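Local coordinates for hydrazine synthase gamma subunit (Candidatus Kuenenia stuttgartiensis, PDB 5C2V) that catalyses the three-electron reduction of nitric oxide to hydroxylamine, the first half-reaction of hydrazine synthesis, as the dihaem subunit of the hydrazine synthase complex, at the interface of chains B and A and the interface of chains C and A. Coordinates in Å, arbitrary orientation; residue numbers count along the deposited sequence, not the author numbering. Chains: chain A, Hydrazine synthase gamma subunit; chain B, Hydrazine synthase beta subunit; chain C, Hydrazine synthase alpha subunit.

Contact 1: the interface of chains B and A. Residues chain B 333, 346, 348; chain A 4, 6.
B:Arg348 and A:Arg4 pair backbone to backbone as an antiparallel bridge, which sets strand 4-10 of the gamma subunit beside strand 343-348, the last strand of the beta subunit. Two main-chain hydrogen bonds make the bridge. The amide N of B:Arg348 gives to the carbonyl O of A:Arg4 at 2.9 Å, and the amide N of A:Arg4 returns a bond to the O of B:Arg348 at 3.1 Å. One step along, A:Ile6 N gives a weak bond to B:Val346 O at 3.4 Å.

Apolar contact centres on the delta methyl of A:Ile6. Its CG1 sits between the backbone N and the carbonyl carbon (chi1 52°), and the straight chain beyond it carries CD1 toward chain B. There CD1 reaches CE1 of the B:Phe333 ring at 3.5 Å, the two side chains crossing at about a right angle, and touches CG1 of B:Val346 at 3.8 Å.

The arginine side chains cross obliquely, a guanidinium nitrogen against a methylene: NH1 of A:Arg4 lies 3.7 Å from CG of B:Arg348. The guanidinium planes stand 42° apart. NE of B:Arg348 stays 5.2 Å from NH1 of A:Arg4, a spacing that would moderate repulsion between like charges.

The pairing probably anchors the N-terminal segment of the gamma subunit on the beta subunit within the heterotrimer.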
ATOM      1  N   PHE B 333       8.507 -11.511  47.414  1.00 70.59           N
ATOM      2  CA  PHE B 333       8.917 -10.177  47.844  1.00 68.25           C
ATOM      3  C   PHE B 333      10.339  -9.829  47.411  1.00 61.53           C
ATOM      4  O   PHE B 333      11.250 -10.653  47.503  1.00 58.43           O
ATOM      5  CB  PHE B 333       8.792 -10.043  49.364  1.00 59.03           C
ATOM      6  CG  PHE B 333       7.376 -10.085  49.861  1.00 59.79           C
ATOM      7  CD1 PHE B 333       6.559  -8.973  49.752  1.00 67.61           C
ATOM      8  CD2 PHE B 333       6.864 -11.233  50.444  1.00 68.46           C
ATOM      9  CE1 PHE B 333       5.255  -9.006  50.208  1.00 57.66           C
ATOM     10  CE2 PHE B 333       5.560 -11.271  50.903  1.00 59.50           C
ATOM     11  CZ  PHE B 333       4.755 -10.155  50.784  1.00 52.65           C
ATOM     12  N   VAL B 346      10.298  -2.235  49.825  1.00 49.34           N
ATOM     13  CA  VAL B 346       9.706  -3.567  49.800  1.00 72.23           C
ATOM     14  C   VAL B 346       8.687  -3.679  48.671  1.00 56.25           C
ATOM     15  O   VAL B 346       7.728  -2.910  48.606  1.00 52.76           O
ATOM     16  CB  VAL B 346       9.025  -3.904  51.139  1.00 74.79           C
ATOM     17  CG1 VAL B 346       8.508  -5.333  51.126  1.00 63.23           C
ATOM     18  CG2 VAL B 346       9.994  -3.695  52.293  1.00 51.57           C
ATOM     19  N   ARG B 348       6.058  -6.130  46.331  1.00 79.88           N
ATOM     20  CA  ARG B 348       5.300  -7.359  46.129  1.00 67.23           C
ATOM     21  C   ARG B 348       5.400  -7.759  44.663  1.00 57.35           C
ATOM     22  O   ARG B 348       4.985  -7.011  43.782  1.00 54.65           O
ATOM     23  CB  ARG B 348       3.838  -7.172  46.540  1.00 68.80           C
ATOM     24  CG  ARG B 348       2.958  -8.395  46.324  1.00 72.79           C
ATOM     25  CD  ARG B 348       3.343  -9.532  47.255  1.00 72.75           C
ATOM     26  NE  ARG B 348       2.376 -10.625  47.213  1.00 79.44           N
ATOM     27  CZ  ARG B 348       2.510 -11.715  46.463  1.00 83.08           C
ATOM     28  NH1 ARG B 348       3.577 -11.863  45.691  1.00 81.08           N
ATOM     29  NH2 ARG B 348       1.577 -12.657  46.489  1.00 79.07           N
TER
ATOM     30  N   ARG A   4       4.196  -4.130  42.806  1.00 69.47           N
ATOM     31  CA  ARG A   4       3.906  -2.839  43.419  1.00 79.31           C
ATOM     32  C   ARG A   4       4.659  -2.648  44.735  1.00 73.53           C
ATOM     33  O   ARG A   4       5.140  -3.612  45.330  1.00 77.53           O
ATOM     34  CB  ARG A   4       2.401  -2.696  43.657  1.00 68.94           C
ATOM     35  CG  ARG A   4       1.865  -3.595  44.762  1.00 69.61           C
ATOM     36  CD  ARG A   4       0.346  -3.581  44.806  1.00 85.44           C
ATOM     37  NE  ARG A   4      -0.172  -4.117  46.062  1.00 94.60           N
ATOM     38  CZ  ARG A   4      -0.329  -5.412  46.317  1.00 80.50           C
ATOM     39  NH1 ARG A   4      -0.005  -6.316  45.402  1.00 72.55           N
ATOM     40  NH2 ARG A   4      -0.808  -5.805  47.490  1.00 66.14           N
ATOM     41  N   ILE A   6       4.490  -2.028  48.495  1.00 72.27           N
ATOM     42  CA  ILE A   6       3.635  -2.067  49.674  1.00 79.33           C
ATOM     43  C   ILE A   6       4.155  -1.196  50.823  1.00 71.98           C
ATOM     44  O   ILE A   6       3.371  -0.534  51.504  1.00 85.41           O
ATOM     45  CB  ILE A   6       3.446  -3.514  50.178  1.00 72.44           C
ATOM     46  CG1 ILE A   6       4.797  -4.208  50.357  1.00 54.71           C
ATOM     47  CG2 ILE A   6       2.576  -4.302  49.209  1.00 74.23           C
ATOM     48  CD1 ILE A   6       4.683  -5.634  50.831  1.00 56.73           C
TER

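Contact 2: the interface of chains C and A. Residues chain C 15, 136, 392; chain A 18-21, 55, 143.
The indole of C:Trp15 lies over the main chain of A:Gly19 and A:Arg20. On one face, CA of A:Arg20 is 3.9 Å from the centroid of the six-membered ring, and C of A:Gly19 covers the five-membered ring. CB of A:Arg20 comes within 3.4 Å of CE3 on the indole. At the far end of the indole, CH2 of C:Trp15 stands over the centre of the A:Arg143 guanidinium, 3.5 Å from CZ, with the two planes inclined by 39°. C of A:Arg20 lies in plane at the edge of that guanidinium. The indole NE1 points to the carbonyl O of A:Leu18 in a weak, bent hydrogen bond.

A:Arg20 runs on from the indole as an extended chain, with CG anti to the backbone N (chi1 -176°). Its guanidinium passes between two alpha-subunit side chains. C:Ile136 crosses it at about a right angle and lays CG2 against one face, toward the rim; C:Tyr392 lies alongside, running the opposite way, with CE2 3.8 Å from NH1.

Second-shell bonds fix these parts. C:Tyr392 OH gives a hydrogen bond to O of C:Trp15, in the carbonyl plane, bracing the loop that carries the indole. Within the gamma subunit, A:Arg143, from helix 141-152, uses NE to hold O of A:Gly19 at 3.0 Å, its chain bending at chi3 (-86°). The same guanidinium directs NH2, nearly in its own plane, to a lone pair of A:Arg20 O at 2.9 Å.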
ATOM      1  N   TRP C  15      12.237  16.179  41.291  1.00 55.85           N
ATOM      2  CA  TRP C  15      12.024  17.355  40.450  1.00 54.41           C
ATOM      3  C   TRP C  15      12.470  17.101  39.013  1.00 62.28           C
ATOM      4  O   TRP C  15      12.121  17.852  38.102  1.00 48.55           O
ATOM      5  CB  TRP C  15      12.755  18.574  41.020  1.00 55.37           C
ATOM      6  CG  TRP C  15      14.219  18.363  41.284  1.00 57.63           C
ATOM      7  CD1 TRP C  15      14.790  17.984  42.463  1.00 45.50           C
ATOM      8  CD2 TRP C  15      15.297  18.534  40.352  1.00 52.23           C
ATOM      9  NE1 TRP C  15      16.155  17.903  42.323  1.00 55.32           N
ATOM     10  CE2 TRP C  15      16.491  18.234  41.038  1.00 44.26           C
ATOM     11  CE3 TRP C  15      15.366  18.904  39.006  1.00 58.38           C
ATOM     12  CZ2 TRP C  15      17.741  18.297  40.423  1.00 36.66           C
ATOM     13  CZ3 TRP C  15      16.610  18.967  38.398  1.00 53.76           C
ATOM     14  CH2 TRP C  15      17.779  18.663  39.106  1.00 40.14           C
ATOM     15  N   ILE C 136      13.241  29.252  34.869  1.00 53.93           N
ATOM     16  CA  ILE C 136      12.524  28.249  35.652  1.00 40.88           C
ATOM     17  C   ILE C 136      11.725  28.866  36.800  1.00 45.40           C
ATOM     18  O   ILE C 136      10.578  28.497  37.052  1.00 57.26           O
ATOM     19  CB  ILE C 136      13.487  27.175  36.160  1.00 41.97           C
ATOM     20  CG1 ILE C 136      14.125  26.480  34.955  1.00 54.39           C
ATOM     21  CG2 ILE C 136      12.762  26.160  37.023  1.00 49.88           C
ATOM     22  CD1 ILE C 136      13.125  26.042  33.900  1.00 42.98           C
ATOM     23  N   TYR C 392       4.003  22.488  35.063  1.00 53.27           N
ATOM     24  CA  TYR C 392       5.395  22.304  35.449  1.00 52.08           C
ATOM     25  C   TYR C 392       6.296  22.554  34.244  1.00 60.08           C
ATOM     26  O   TYR C 392       6.067  22.006  33.167  1.00 54.08           O
ATOM     27  CB  TYR C 392       5.620  20.898  36.009  1.00 53.83           C
ATOM     28  CG  TYR C 392       6.949  20.706  36.706  1.00 62.77           C
ATOM     29  CD1 TYR C 392       7.142  21.152  38.007  1.00 57.52           C
ATOM     30  CD2 TYR C 392       8.006  20.068  36.069  1.00 60.71           C
ATOM     31  CE1 TYR C 392       8.352  20.977  38.652  1.00 56.83           C
ATOM     32  CE2 TYR C 392       9.220  19.887  36.706  1.00 55.74           C
ATOM     33  CZ  TYR C 392       9.387  20.343  37.997  1.00 59.29           C
ATOM     34  OH  TYR C 392      10.592  20.164  38.636  1.00 53.29           O
TER
ATOM     35  N   LEU A  18      19.140  18.251  46.908  1.00 41.96           N
ATOM     36  CA  LEU A  18      18.874  19.657  46.627  1.00 42.59           C
ATOM     37  C   LEU A  18      17.817  19.800  45.538  1.00 55.59           C
ATOM     38  O   LEU A  18      17.719  18.961  44.645  1.00 49.30           O
ATOM     39  CB  LEU A  18      20.159  20.376  46.210  1.00 58.03           C
ATOM     40  CG  LEU A  18      21.314  20.359  47.214  1.00 64.17           C
ATOM     41  CD1 LEU A  18      22.556  20.993  46.611  1.00 52.96           C
ATOM     42  CD2 LEU A  18      20.919  21.064  48.502  1.00 46.26           C
ATOM     43  N   GLY A  19      17.033  20.869  45.617  1.00 53.24           N
ATOM     44  CA  GLY A  19      15.975  21.107  44.653  1.00 40.53           C
ATOM     45  C   GLY A  19      16.486  21.557  43.299  1.00 63.26           C
ATOM     46  O   GLY A  19      17.693  21.669  43.081  1.00 54.87           O
ATOM     47  N   ARG A  20      15.557  21.808  42.383  1.00 59.47           N
ATOM     48  CA  ARG A  20      15.896  22.256  41.037  1.00 45.06           C
ATOM     49  C   ARG A  20      16.365  23.707  41.025  1.00 48.59           C
ATOM     50  O   ARG A  20      17.424  24.022  40.481  1.00 52.64           O
ATOM     51  CB  ARG A  20      14.691  22.098  40.109  1.00 59.19           C
ATOM     52  CG  ARG A  20      14.966  22.456  38.662  1.00 40.84           C
ATOM     53  CD  ARG A  20      13.679  22.468  37.859  1.00 59.92           C
ATOM     54  NE  ARG A  20      13.925  22.596  36.427  1.00 63.49           N
ATOM     55  CZ  ARG A  20      12.964  22.688  35.514  1.00 49.27           C
ATOM     56  NH1 ARG A  20      11.693  22.670  35.884  1.00 53.44           N
ATOM     57  NH2 ARG A  20      13.276  22.799  34.231  1.00 48.08           N
ATOM     58  N   GLU A  21      15.560  24.574  41.634  1.00 57.58           N
ATOM     59  CA  GLU A  21      15.809  26.013  41.668  1.00 49.34           C
ATOM     60  C   GLU A  21      15.988  26.594  40.265  1.00 51.41           C
ATOM     61  O   GLU A  21      15.245  26.248  39.346  1.00 68.18           O
ATOM     62  CB  GLU A  21      17.030  26.325  42.537  1.00 51.18           C
ATOM     63  CG  GLU A  21      16.917  25.795  43.959  1.00 56.70           C
ATOM     64  CD  GLU A  21      17.915  26.435  44.905  1.00 60.39           C
ATOM     65  OE1 GLU A  21      18.822  25.724  45.387  1.00 60.24           O
ATOM     66  OE2 GLU A  21      17.786  27.649  45.171  1.00 58.41           O
ATOM     67  N   TRP A  55      18.652  13.455  36.325  1.00 52.23           N
ATOM     68  CA  TRP A  55      18.767  14.859  35.953  1.00 46.01           C
ATOM     69  C   TRP A  55      19.072  15.013  34.467  1.00 49.30           C
ATOM     70  O   TRP A  55      18.827  16.069  33.882  1.00 28.91           O
ATOM     71  CB  TRP A  55      19.859  15.544  36.776  1.00 44.28           C
ATOM     72  CG  TRP A  55      21.235  15.226  36.287  1.00 36.02           C
ATOM     73  CD1 TRP A  55      22.007  14.164  36.648  1.00 44.18           C
ATOM     74  CD2 TRP A  55      22.000  15.974  35.335  1.00 25.42           C
ATOM     75  NE1 TRP A  55      23.210  14.203  35.982  1.00 41.92           N
ATOM     76  CE2 TRP A  55      23.229  15.307  35.169  1.00 40.46           C
ATOM     77  CE3 TRP A  55      21.764  17.144  34.607  1.00 34.26           C
ATOM     78  CZ2 TRP A  55      24.220  15.770  34.307  1.00 34.52           C
ATOM     79  CZ3 TRP A  55      22.747  17.603  33.752  1.00 38.97           C
ATOM     80  CH2 TRP A  55      23.961  16.918  33.609  1.00 50.95           C
ATOM     81  N   ARG A 143      23.679  23.277  43.451  1.00 49.06           N
ATOM     82  CA  ARG A 143      24.008  21.904  43.080  1.00 45.65           C
ATOM     83  C   ARG A 143      25.406  21.809  42.475  1.00 38.34           C
ATOM     84  O   ARG A 143      26.132  20.840  42.718  1.00 48.01           O
ATOM     85  CB  ARG A 143      22.963  21.346  42.109  1.00 50.42           C
ATOM     86  CG  ARG A 143      21.654  20.962  42.786  1.00 58.08           C
ATOM     87  CD  ARG A 143      20.701  20.228  41.851  1.00 51.29           C
ATOM     88  NE  ARG A 143      19.882  21.139  41.056  1.00 58.14           N
ATOM     89  CZ  ARG A 143      19.971  21.272  39.737  1.00 48.77           C
ATOM     90  NH1 ARG A 143      20.842  20.543  39.051  1.00 29.42           N
ATOM     91  NH2 ARG A 143      19.182  22.128  39.102  1.00 36.18           N
TER

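Contact 3: the interface of chains B and A. Residues chain B 190-191, 209, 226; chain A 61, 65-66, 76, 78.
The CXXCH haem-binding motif of the gamma subunit, A:Cys63 to A:His67, carries the haem that appears to serve the active site and meets the YNCE-like beta-propeller of the beta subunit here through A:Ser65 and A:Cys66. B:Phe226, at the start of strand 226-234, inserts its ring among A:Tyr61, A:Ser65, A:Leu76 and A:Trp78. With CG anti to the carbonyl carbon (chi1 -85°), the ring is carried off the strand so that its CE2 and CZ end faces A:Trp78.

Two aromatic neighbours meet the phenylalanine edge-to-face. The A:Tyr61 ring is turned 55° against it, and CG of A:Tyr61 lies 3.5 Å from CD2 of B:Phe226. The A:Trp78 indole is inclined at 61° and brings CZ2 to 3.4 Å from CZ at the far end of the phenylalanine ring. The A:Leu76 side chain comes head-on toward B:Phe226, its CD1 3.7 Å from CZ. Over one face of B:Phe226, toward the rim, lies CB of A:Ser65. SG of A:Cys66, the thioether sulfur of the haem linkage, stands 4.2 Å from CE2 of B:Phe226.

Polar contacts run beside the aromatic cluster. ND2 of B:Asn191 donates within chain B to OE1 of B:Gln209 at 2.9 Å, a bond lying in the asparagine amide plane that ties together strands 190-197 and 203-211. The same ND2 points almost straight at the carbonyl O of A:Ser65, a weak bond of 3.3 Å. A:Ser65 OG gives another weak bond to OE1 of B:Gln209.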
ATOM      1  N   SER B 190      30.990  -1.949  29.659  1.00 34.67           N
ATOM      2  CA  SER B 190      31.675  -1.261  30.745  1.00 40.73           C
ATOM      3  C   SER B 190      30.821  -1.332  32.005  1.00 47.35           C
ATOM      4  O   SER B 190      29.617  -1.577  31.923  1.00 49.29           O
ATOM      5  CB  SER B 190      31.968   0.196  30.375  1.00 49.10           C
ATOM      6  OG  SER B 190      30.775   0.959  30.308  1.00 65.78           O
ATOM      7  N   ASN B 191      31.446  -1.121  33.161  1.00 47.40           N
ATOM      8  CA  ASN B 191      30.725  -1.083  34.431  1.00 41.17           C
ATOM      9  C   ASN B 191      29.908  -2.335  34.742  1.00 55.01           C
ATOM     10  O   ASN B 191      28.699  -2.238  34.954  1.00 44.52           O
ATOM     11  CB  ASN B 191      29.796   0.134  34.480  1.00 34.82           C
ATOM     12  CG  ASN B 191      30.524   1.438  34.231  1.00 59.82           C
ATOM     13  OD1 ASN B 191      31.679   1.601  34.623  1.00 45.75           O
ATOM     14  ND2 ASN B 191      29.848   2.379  33.581  1.00 50.32           N
ATOM     15  N   GLN B 209      26.834  -1.594  30.947  1.00 51.68           N
ATOM     16  CA  GLN B 209      26.557  -0.515  30.008  1.00 43.30           C
ATOM     17  C   GLN B 209      27.330  -0.704  28.710  1.00 47.33           C
ATOM     18  O   GLN B 209      28.403  -1.306  28.693  1.00 49.94           O
ATOM     19  CB  GLN B 209      26.907   0.843  30.622  1.00 36.62           C
ATOM     20  CG  GLN B 209      25.886   1.368  31.613  1.00 40.99           C
ATOM     21  CD  GLN B 209      26.187   2.787  32.055  1.00 41.73           C
ATOM     22  OE1 GLN B 209      27.325   3.118  32.384  1.00 50.27           O
ATOM     23  NE2 GLN B 209      25.165   3.634  32.057  1.00 49.31           N
ATOM     24  N   PHE B 226      25.861   6.426  25.835  1.00 42.79           N
ATOM     25  CA  PHE B 226      25.667   5.200  26.598  1.00 53.43           C
ATOM     26  C   PHE B 226      24.306   4.562  26.350  1.00 53.15           C
ATOM     27  O   PHE B 226      23.291   5.252  26.249  1.00 36.28           O
ATOM     28  CB  PHE B 226      25.822   5.470  28.096  1.00 45.02           C
ATOM     29  CG  PHE B 226      27.238   5.416  28.582  1.00 44.91           C
ATOM     30  CD1 PHE B 226      27.889   4.202  28.721  1.00 53.61           C
ATOM     31  CD2 PHE B 226      27.912   6.577  28.912  1.00 57.17           C
ATOM     32  CE1 PHE B 226      29.191   4.149  29.175  1.00 50.09           C
ATOM     33  CE2 PHE B 226      29.216   6.530  29.366  1.00 45.69           C
ATOM     34  CZ  PHE B 226      29.854   5.314  29.498  1.00 47.60           C
TER
ATOM     35  N   TYR A  61      22.908   8.168  31.243  1.00 56.28           N
ATOM     36  CA  TYR A  61      24.069   7.928  32.098  1.00 45.83           C
ATOM     37  C   TYR A  61      24.300   9.057  33.101  1.00 41.61           C
ATOM     38  O   TYR A  61      23.570  10.047  33.120  1.00 41.66           O
ATOM     39  CB  TYR A  61      25.325   7.731  31.243  1.00 39.74           C
ATOM     40  CG  TYR A  61      25.621   8.882  30.308  1.00 52.38           C
ATOM     41  CD1 TYR A  61      25.058   8.934  29.039  1.00 37.50           C
ATOM     42  CD2 TYR A  61      26.467   9.915  30.690  1.00 55.71           C
ATOM     43  CE1 TYR A  61      25.323   9.983  28.182  1.00 47.74           C
ATOM     44  CE2 TYR A  61      26.740  10.968  29.839  1.00 27.75           C
ATOM     45  CZ  TYR A  61      26.166  10.996  28.587  1.00 49.46           C
ATOM     46  OH  TYR A  61      26.434  12.042  27.733  1.00 46.69           O
ATOM     47  N   SER A  65      29.239   7.104  35.374  1.00 45.83           N
ATOM     48  CA  SER A  65      29.368   6.168  34.267  1.00 45.90           C
ATOM     49  C   SER A  65      30.769   6.267  33.660  1.00 41.15           C
ATOM     50  O   SER A  65      31.259   5.322  33.040  1.00 45.62           O
ATOM     51  CB  SER A  65      28.297   6.434  33.210  1.00 51.68           C
ATOM     52  OG  SER A  65      27.001   6.247  33.752  1.00 50.11           O
ATOM     53  N   CYS A  66      31.409   7.414  33.871  1.00 55.81           N
ATOM     54  CA  CYS A  66      32.749   7.689  33.349  1.00 52.67           C
ATOM     55  C   CYS A  66      33.824   7.626  34.442  1.00 49.42           C
ATOM     56  O   CYS A  66      34.774   6.847  34.351  1.00 47.82           O
ATOM     57  CB  CYS A  66      32.784   9.054  32.659  1.00 54.49           C
ATOM     58  SG  CYS A  66      32.161   9.043  30.955  1.00 53.10           S
ATOM     59  N   LEU A  76      37.683   4.794  30.275  1.00 49.07           N
ATOM     60  CA  LEU A  76      37.036   4.977  28.979  1.00 39.93           C
ATOM     61  C   LEU A  76      37.574   6.206  28.254  1.00 47.95           C
ATOM     62  O   LEU A  76      37.713   7.277  28.844  1.00 52.29           O
ATOM     63  CB  LEU A  76      35.519   5.092  29.147  1.00 39.13           C
ATOM     64  CG  LEU A  76      34.770   3.810  29.515  1.00 53.85           C
ATOM     65  CD1 LEU A  76      33.309   4.110  29.811  1.00 33.24           C
ATOM     66  CD2 LEU A  76      34.892   2.782  28.401  1.00 34.66           C
ATOM     67  N   TRP A  78      37.186   9.025  25.332  1.00 36.98           N
ATOM     68  CA  TRP A  78      36.100   9.695  24.623  1.00 33.29           C
ATOM     69  C   TRP A  78      36.591  10.770  23.664  1.00 47.07           C
ATOM     70  O   TRP A  78      37.702  11.281  23.808  1.00 49.79           O
ATOM     71  CB  TRP A  78      35.132  10.323  25.624  1.00 27.44           C
ATOM     72  CG  TRP A  78      34.545   9.342  26.575  1.00 40.25           C
ATOM     73  CD1 TRP A  78      34.958   9.086  27.850  1.00 54.53           C
ATOM     74  CD2 TRP A  78      33.434   8.475  26.330  1.00 59.40           C
ATOM     75  NE1 TRP A  78      34.170   8.113  28.415  1.00 45.33           N
ATOM     76  CE2 TRP A  78      33.227   7.722  27.502  1.00 57.92           C
ATOM     77  CE3 TRP A  78      32.593   8.264  25.233  1.00 43.54           C
ATOM     78  CZ2 TRP A  78      32.216   6.772  27.607  1.00 44.88           C
ATOM     79  CZ3 TRP A  78      31.590   7.322  25.341  1.00 43.00           C
ATOM     80  CH2 TRP A  78      31.409   6.588  26.518  1.00 48.93           C
TER

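Contacts 1 and 3 join the gamma subunit to the beta subunit, with C-alpha centres about 31 Å apart; contact 2, to the alpha subunit, lies about 29 Å from contact 1 and about 25 Å from contact 3. No residue is shared. Contacts 1 and 2 both draw on the N-terminal stretch of chain A, which reaches one partner by strand 4-10 and the other by residues 18-21, backed by A:Arg143 of helix 141-152. Contact 3 instead uses the polypeptide around the haem motif. Both partners thus grip the gamma subunit, in keeping with a heterotrimer whose alpha subunit uses gamma-made hydroxylamine, although these contacts do not show its route.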